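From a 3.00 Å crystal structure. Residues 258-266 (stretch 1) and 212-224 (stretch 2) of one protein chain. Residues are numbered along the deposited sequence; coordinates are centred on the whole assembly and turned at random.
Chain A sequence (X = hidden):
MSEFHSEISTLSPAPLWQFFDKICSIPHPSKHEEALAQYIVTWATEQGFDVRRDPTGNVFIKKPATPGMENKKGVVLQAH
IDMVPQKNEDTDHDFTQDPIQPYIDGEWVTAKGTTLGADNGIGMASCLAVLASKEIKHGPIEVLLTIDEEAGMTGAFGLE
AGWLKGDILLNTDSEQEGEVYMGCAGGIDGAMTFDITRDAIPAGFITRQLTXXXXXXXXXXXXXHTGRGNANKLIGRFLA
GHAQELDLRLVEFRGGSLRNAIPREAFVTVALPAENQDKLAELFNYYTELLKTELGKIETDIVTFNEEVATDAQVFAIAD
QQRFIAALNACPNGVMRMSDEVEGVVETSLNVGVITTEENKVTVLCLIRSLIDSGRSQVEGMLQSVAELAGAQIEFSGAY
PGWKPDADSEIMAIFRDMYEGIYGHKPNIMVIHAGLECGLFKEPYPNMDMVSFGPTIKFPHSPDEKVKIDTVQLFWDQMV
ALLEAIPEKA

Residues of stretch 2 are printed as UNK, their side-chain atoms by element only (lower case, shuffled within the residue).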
ATOM      1  N   LEU A 258     -14.727   2.492  -0.617  1.00 78.36           N
ATOM      2  CA  LEU A 258     -13.666   2.959  -1.512  1.00 78.89           C
ATOM      3  C   LEU A 258     -12.936   1.724  -2.037  1.00 78.76           C
ATOM      4  O   LEU A 258     -12.951   0.684  -1.382  1.00 78.78           O
ATOM      5  CB  LEU A 258     -12.791   4.021  -0.826  1.00 98.30           C
ATOM      6  CG  LEU A 258     -12.274   3.803   0.604  1.00 98.98           C
ATOM      7  CD1 LEU A 258     -10.776   4.128   0.673  1.00100.01           C
ATOM      8  CD2 LEU A 258     -13.069   4.620   1.612  1.00 98.22           C
ATOM      9  N   ARG A 259     -12.340   1.805  -3.222  1.00 87.86           N
ATOM     10  CA  ARG A 259     -11.673   0.644  -3.833  1.00 87.86           C
ATOM     11  C   ARG A 259     -10.653  -0.001  -2.879  1.00 87.33           C
ATOM     12  O   ARG A 259     -10.420  -1.208  -2.920  1.00 87.22           O
ATOM     13  CB  ARG A 259     -10.970   1.084  -5.121  1.00100.18           C
ATOM     14  CG  ARG A 259     -11.562   2.330  -5.758  1.00102.75           C
ATOM     15  CD  ARG A 259     -10.587   2.972  -6.730  1.00106.44           C
ATOM     16  NE  ARG A 259     -11.163   3.126  -8.063  1.00110.64           N
ATOM     17  CZ  ARG A 259     -11.497   4.293  -8.599  1.00112.43           C
ATOM     18  NH1 ARG A 259     -11.315   5.417  -7.918  1.00112.06           N
ATOM     19  NH2 ARG A 259     -12.017   4.339  -9.818  1.00112.95           N
ATOM     20  N   ASN A 260     -10.052   0.828  -2.035  1.00 79.01           N
ATOM     21  CA  ASN A 260      -9.025   0.449  -1.091  1.00 78.00           C
ATOM     22  C   ASN A 260      -9.397  -0.646  -0.129  1.00 76.82           C
ATOM     23  O   ASN A 260      -8.520  -1.279   0.437  1.00 76.68           O
ATOM     24  CB  ASN A 260      -8.681   1.697  -0.272  1.00 95.69           C
ATOM     25  CG  ASN A 260      -7.229   1.766   0.090  1.00 97.05           C
ATOM     26  OD1 ASN A 260      -6.867   2.319   1.132  1.00 97.96           O
ATOM     27  ND2 ASN A 260      -6.375   1.203  -0.763  1.00 98.75           N
ATOM     28  N   ALA A 261     -10.698  -0.842   0.073  1.00 57.24           N
ATOM     29  CA  ALA A 261     -11.211  -1.710   1.137  1.00 56.23           C
ATOM     30  C   ALA A 261     -12.291  -2.665   0.681  1.00 55.48           C
ATOM     31  O   ALA A 261     -13.273  -2.266   0.042  1.00 55.06           O
ATOM     32  CB  ALA A 261     -11.757  -0.870   2.283  1.00178.12           C
ATOM     33  N   ILE A 262     -12.121  -3.923   1.068  1.00 62.29           N
ATOM     34  CA  ILE A 262     -13.091  -4.986   0.788  1.00 61.67           C
ATOM     35  C   ILE A 262     -14.467  -4.585   1.329  1.00 61.72           C
ATOM     36  O   ILE A 262     -14.604  -4.372   2.537  1.00 62.04           O
ATOM     37  CB  ILE A 262     -12.656  -6.303   1.446  1.00 51.43           C
ATOM     38  CG1 ILE A 262     -11.185  -6.590   1.160  1.00 49.89           C
ATOM     39  CG2 ILE A 262     -13.484  -7.416   0.921  1.00 52.15           C
ATOM     40  CD1 ILE A 262     -10.537  -7.627   2.079  1.00 76.60           C
ATOM     41  N   PRO A 263     -15.488  -4.488   0.450  1.00 70.23           N
ATOM     42  CA  PRO A 263     -16.712  -3.812   0.871  1.00 70.28           C
ATOM     43  C   PRO A 263     -17.467  -4.678   1.859  1.00 70.57           C
ATOM     44  O   PRO A 263     -17.693  -5.855   1.598  1.00 70.85           O
ATOM     45  CB  PRO A 263     -17.493  -3.649  -0.433  1.00 65.55           C
ATOM     46  CG  PRO A 263     -17.033  -4.745  -1.284  1.00 65.59           C
ATOM     47  CD  PRO A 263     -15.599  -5.016  -0.920  1.00 65.89           C
ATOM     48  N   ARG A 264     -17.827  -4.108   3.000  1.00 67.18           N
ATOM     49  CA  ARG A 264     -18.467  -4.885   4.045  1.00 67.55           C
ATOM     50  C   ARG A 264     -19.973  -4.707   4.079  1.00 67.60           C
ATOM     51  O   ARG A 264     -20.693  -5.584   4.541  1.00 68.28           O
ATOM     52  CB  ARG A 264     -17.876  -4.543   5.395  1.00 81.49           C
ATOM     53  CG  ARG A 264     -18.297  -3.206   5.904  1.00 83.28           C
ATOM     54  CD  ARG A 264     -17.732  -2.978   7.263  1.00 86.87           C
ATOM     55  NE  ARG A 264     -16.289  -3.192   7.298  1.00 88.90           N
ATOM     56  CZ  ARG A 264     -15.591  -3.279   8.423  1.00 91.23           C
ATOM     57  NH1 ARG A 264     -14.277  -3.474   8.381  1.00 92.15           N
ATOM     58  NH2 ARG A 264     -16.215  -3.182   9.598  1.00 92.88           N
ATOM     59  N   GLU A 265     -20.458  -3.579   3.599  1.00 63.33           N
ATOM     60  CA  GLU A 265     -21.879  -3.339   3.609  1.00 63.99           C
ATOM     61  C   GLU A 265     -22.281  -2.993   2.211  1.00 63.11           C
ATOM     62  O   GLU A 265     -21.570  -2.271   1.540  1.00 63.83           O
ATOM     63  CB  GLU A 265     -22.203  -2.197   4.567  1.00103.51           C
ATOM     64  CG  GLU A 265     -23.634  -1.656   4.478  1.00105.20           C
ATOM     65  CD  GLU A 265     -23.961  -0.695   5.618  1.00106.63           C
ATOM     66  OE1 GLU A 265     -25.172  -0.455   5.888  1.00110.43           O
ATOM     67  OE2 GLU A 265     -23.000  -0.186   6.252  1.00111.24           O
ATOM     68  N   ALA A 266     -23.403  -3.513   1.753  1.00 66.69           N
ATOM     69  CA  ALA A 266     -23.897  -3.172   0.436  1.00 66.42           C
ATOM     70  C   ALA A 266     -25.374  -3.375   0.456  1.00 66.60           C
ATOM     71  O   ALA A 266     -25.880  -4.134   1.270  1.00 66.70           O
ATOM     72  CB  ALA A 266     -23.285  -4.060  -0.596  1.00 37.73           C
ATOM     73  N   UNK A 212     -27.178  -6.121   3.086  1.00 70.76           N
ATOM     74  CA  UNK A 212     -26.281  -7.115   3.629  1.00 70.30           C
ATOM     75  C   UNK A 212     -25.072  -6.423   4.256  1.00 70.73           C
ATOM     76  O   UNK A 212     -24.380  -5.650   3.589  1.00 70.63           O
ATOM     77  c   UNK A 212     -24.181  -9.583   1.381  1.00 53.72           C
ATOM     78  c   UNK A 212     -24.605  -8.991   2.692  1.00 53.30           C
ATOM     79  c   UNK A 212     -25.875  -8.125   2.534  1.00 54.09           C
ATOM     80  c   UNK A 212     -24.787 -10.097   3.707  1.00 52.35           C
ATOM     81  N   UNK A 213     -24.826  -6.692   5.538  1.00 82.03           N
ATOM     82  CA  UNK A 213     -23.687  -6.098   6.227  1.00 83.16           C
ATOM     83  C   UNK A 213     -23.156  -6.958   7.372  1.00 83.61           C
ATOM     84  O   UNK A 213     -23.585  -8.106   7.567  1.00 83.87           O
ATOM     85  c   UNK A 213     -25.949  -3.141   9.741  1.00 87.50           C
ATOM     86  n   UNK A 213     -26.620  -1.812   9.929  1.00 89.06           N
ATOM     87  c   UNK A 213     -25.113  -4.640   7.856  1.00 85.25           C
ATOM     88  c   UNK A 213     -24.023  -4.698   6.781  1.00 84.46           C
ATOM     89  c   UNK A 213     -25.288  -3.208   8.359  1.00 85.61           C
ATOM     90  N   UNK A 214     -22.204  -6.386   8.116  1.00 73.83           N
ATOM     91  CA  UNK A 214     -21.545  -7.074   9.211  1.00 73.89           C
ATOM     92  C   UNK A 214     -20.385  -7.901   8.697  1.00 74.09           C
ATOM     93  O   UNK A 214     -19.732  -8.600   9.471  1.00 74.24           O
ATOM     94  N   UNK A 215     -20.130  -7.841   7.394  1.00 74.89           N
ATOM     95  CA  UNK A 215     -18.929  -8.449   6.848  1.00 75.19           C
ATOM     96  C   UNK A 215     -17.675  -7.814   7.454  1.00 75.30           C
ATOM     97  O   UNK A 215     -17.620  -6.599   7.645  1.00 75.43           O
ATOM     98  c   UNK A 215     -19.522 -10.794   4.906  1.00 84.60           C
ATOM     99  c   UNK A 215     -18.911  -8.345   5.326  1.00 85.62           C
ATOM    100  c   UNK A 215     -19.748  -9.333   4.493  1.00 85.78           C
ATOM    101  c   UNK A 215     -21.238  -8.979   4.510  1.00 86.14           C
ATOM    102  N   UNK A 216     -16.690  -8.649   7.776  1.00 75.99           N
ATOM    103  CA  UNK A 216     -15.471  -8.210   8.444  1.00 76.87           C
ATOM    104  C   UNK A 216     -14.677  -7.185   7.630  1.00 76.90           C
ATOM    105  O   UNK A 216     -13.793  -6.489   8.177  1.00 77.34           O
ATOM    106  c   UNK A 216     -13.954 -11.704  11.888  1.00 85.26           C
ATOM    107  c   UNK A 216     -14.627  -9.868  10.243  1.00 84.29           C
ATOM    108  c   UNK A 216     -14.569  -9.407   8.781  1.00 83.60           C
ATOM    109  n   UNK A 216     -15.328 -11.826  12.476  1.00 86.88           N
ATOM    110  c   UNK A 216     -13.989 -11.266  10.418  1.00 84.31           C
ATOM    111  N   UNK A 217     -14.992  -7.088   6.339  1.00 72.85           N
ATOM    112  CA  UNK A 217     -14.264  -6.210   5.441  1.00 72.26           C
ATOM    113  C   UNK A 217     -12.757  -6.388   5.558  1.00 72.08           C
ATOM    114  O   UNK A 217     -12.251  -7.463   5.937  1.00 71.50           O
ATOM    115  N   UNK A 218     -12.037  -5.320   5.236  1.00 77.58           N
ATOM    116  CA  UNK A 218     -10.585  -5.367   5.222  1.00 77.42           C
ATOM    117  C   UNK A 218     -10.008  -4.495   4.134  1.00 77.30           C
ATOM    118  O   UNK A 218     -10.726  -3.802   3.409  1.00 77.52           O
ATOM    119  N   UNK A 219      -8.698  -4.550   4.019  1.00 63.77           N
ATOM    120  CA  UNK A 219      -7.989  -3.760   3.064  1.00 64.11           C
ATOM    121  C   UNK A 219      -7.720  -4.609   1.823  1.00 64.50           C
ATOM    122  O   UNK A 219      -7.064  -5.652   1.904  1.00 64.85           O
ATOM    123  c   UNK A 219      -5.463  -1.594   2.280  1.00 93.42           C
ATOM    124  n   UNK A 219      -4.312  -1.663   1.535  1.00 93.47           N
ATOM    125  c   UNK A 219      -5.659  -2.818   2.818  1.00 93.86           C
ATOM    126  n   UNK A 219      -4.609  -3.603   2.394  1.00 93.48           N
ATOM    127  c   UNK A 219      -3.821  -2.886   1.614  1.00 93.92           C
ATOM    128  c   UNK A 219      -6.713  -3.326   3.744  1.00 93.83           C
ATOM    129  N   UNK A 220      -8.218  -4.155   0.674  1.00 73.91           N
ATOM    130  CA  UNK A 220      -8.101  -4.881  -0.595  1.00 74.17           C
ATOM    131  C   UNK A 220      -6.729  -5.498  -0.867  1.00 74.82           C
ATOM    132  O   UNK A 220      -6.612  -6.436  -1.640  1.00 75.07           O
ATOM    133  c   UNK A 220      -8.498  -3.982  -1.772  1.00 69.87           C
ATOM    134  o   UNK A 220      -7.379  -3.370  -2.392  1.00 69.35           O
ATOM    135  N   UNK A 221      -5.687  -4.968  -0.255  1.00 88.51           N
ATOM    136  CA  UNK A 221      -4.347  -5.467  -0.525  1.00 90.02           C
ATOM    137  C   UNK A 221      -3.621  -6.483   0.328  1.00 90.90           C
ATOM    138  O   UNK A 221      -3.098  -7.486  -0.177  1.00 91.23           O
ATOM    139  N   UNK A 222      -3.593  -6.211   1.629  1.00 98.84           N
ATOM    140  CA  UNK A 222      -2.918  -7.066   2.580  1.00 99.77           C
ATOM    141  C   UNK A 222      -3.920  -8.164   3.032  1.00 99.72           C
ATOM    142  O   UNK A 222      -3.489  -9.234   3.476  1.00100.14           O
ATOM    143  s   UNK A 222      -0.704  -5.476   3.443  1.00101.86           S
ATOM    144  c   UNK A 222      -2.355  -6.269   3.766  1.00 99.19           C
ATOM    145  N   UNK A 223      -5.233  -7.931   2.881  1.00 92.22           N
ATOM    146  CA  UNK A 223      -6.250  -8.886   3.362  1.00 91.79           C
ATOM    147  C   UNK A 223      -6.996  -9.697   2.279  1.00 91.19           C
ATOM    148  O   UNK A 223      -8.034 -10.309   2.550  1.00 90.88           O
ATOM    149  c   UNK A 223      -7.283  -8.165   4.247  1.00117.97           C
ATOM    150  o   UNK A 223      -7.205  -6.323   5.813  1.00119.55           O
ATOM    151  o   UNK A 223      -5.593  -7.836   5.900  1.00121.59           O
ATOM    152  c   UNK A 223      -6.647  -7.383   5.400  1.00119.39           C
ATOM    153  N   UNK A 224      -6.487  -9.714   1.056  1.00 85.53           N
ATOM    154  CA  UNK A 224      -7.264 -10.298  -0.039  1.00 84.99           C
ATOM    155  C   UNK A 224      -7.284 -11.833  -0.001  1.00 85.92           C
ATOM    156  O   UNK A 224      -8.316 -12.457  -0.295  1.00 85.86           O
ATOM    157  c   UNK A 224      -9.206  -9.178  -2.327  1.00 79.88           C
ATOM    158  c   UNK A 224      -6.858  -9.724  -1.444  1.00 45.51           C
ATOM    159  c   UNK A 224      -5.508 -10.207  -1.895  1.00 44.76           C
ATOM    160  c   UNK A 224      -7.934 -10.005  -2.485  1.00 43.51           C
TER

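Position 212 carries four side-chain carbons, forked at the second. Its backbone pairs antiparallel with Ala-266: N to Ala-266 O is 3.0 Å, and Ala-266 N to O of 212 is also 3.0 Å. Both are hydrogen bonds. The fork after one methylene makes this Leu-212.

Position 213 has four carbons in a row ending in nitrogen. That chain is lysine, Lys-213. Its CD lies 3.7 Å from Glu-265 OE1, but NZ is 4.5 Å from the same OE1, beyond a salt bridge. Its CA makes a CA-H...O contact with Arg-264 O at 3.5 Å.

Position 214 has no side-chain atoms, so it is Gly-214. Its phi of 85° favours glycine by itself; stretch 1 would leave room for a CB.

Position 215 again has four carbons forked at the second. Its CB points toward stretch 1 and lies 3.9 Å from Arg-264 CB. This is Leu-215. Its backbone O is closer still, 3.1 Å from Arg-264 CB.

Position 216 shows four carbons in a row and a terminal nitrogen, and the CB points away from stretch 1. It is Lys-216. The contact comes from the backbone: its O is 3.1 Å from Arg-264 NH1, at too poor an angle for a hydrogen bond.

Position 217 lacks a side chain and is Gly-217. Phi is positive, and an ideal CB would sit 2.8 Å from Arg-264 NE, a clash. Its CA instead packs 3.5 Å from Ile-262 O.

Position 218 is also bare: Gly-218. At its backbone angles a CB would jam against the preceding carbonyl O. It would also be tight against Ile-262 CD1, at 3.1 Å. The O of Gly-218 accepts a bent hydrogen bond from Ile-262 N, 2.7 Å long.

Position 219 has one carbon followed by a five-membered ring of three carbons and two nitrogens, which is the imidazole of His-219. Its CD2 is 3.6 Å from Asn-260 O. The ring atom ND1 accepts a hydrogen bond from N of position 222, at 2.9 Å.

Position 220 has one carbon and one oxygen. Its CB is 3.6 Å from Arg-259 O, and its N donates to Asn-260 O at 2.9 Å. It is Ser-220; OG is bonded elsewhere in the structure.

Position 221 has no side chain: Gly-221. A CB would clash with His-219 CE1, at 2.6 Å.

Position 222 has one carbon and one sulfur, hence Cys-222. It does not touch stretch 1.

Position 223 has two carbons, the second bearing two oxygens: Asp-223. Its OD2 accepts from His-219 N at 2.9 Å, while its CB meets Ile-262 CD1 at 3.9 Å.

Position 224 has four carbons, forked at the first, with one arm two carbons long. It is Ile-224.

The contact works mainly through backbone. Four backbone hydrogen bonds join the stretches: two between Leu-212 and Ala-266, one from Ile-262 N to Gly-218 O in the middle, and one from Ser-220 N to Asn-260 O. The side chains of Ile-262 and Arg-264 pack against the glycine-rich middle.

Stretch 2 (212-224) LKGLKGGHSGCDI
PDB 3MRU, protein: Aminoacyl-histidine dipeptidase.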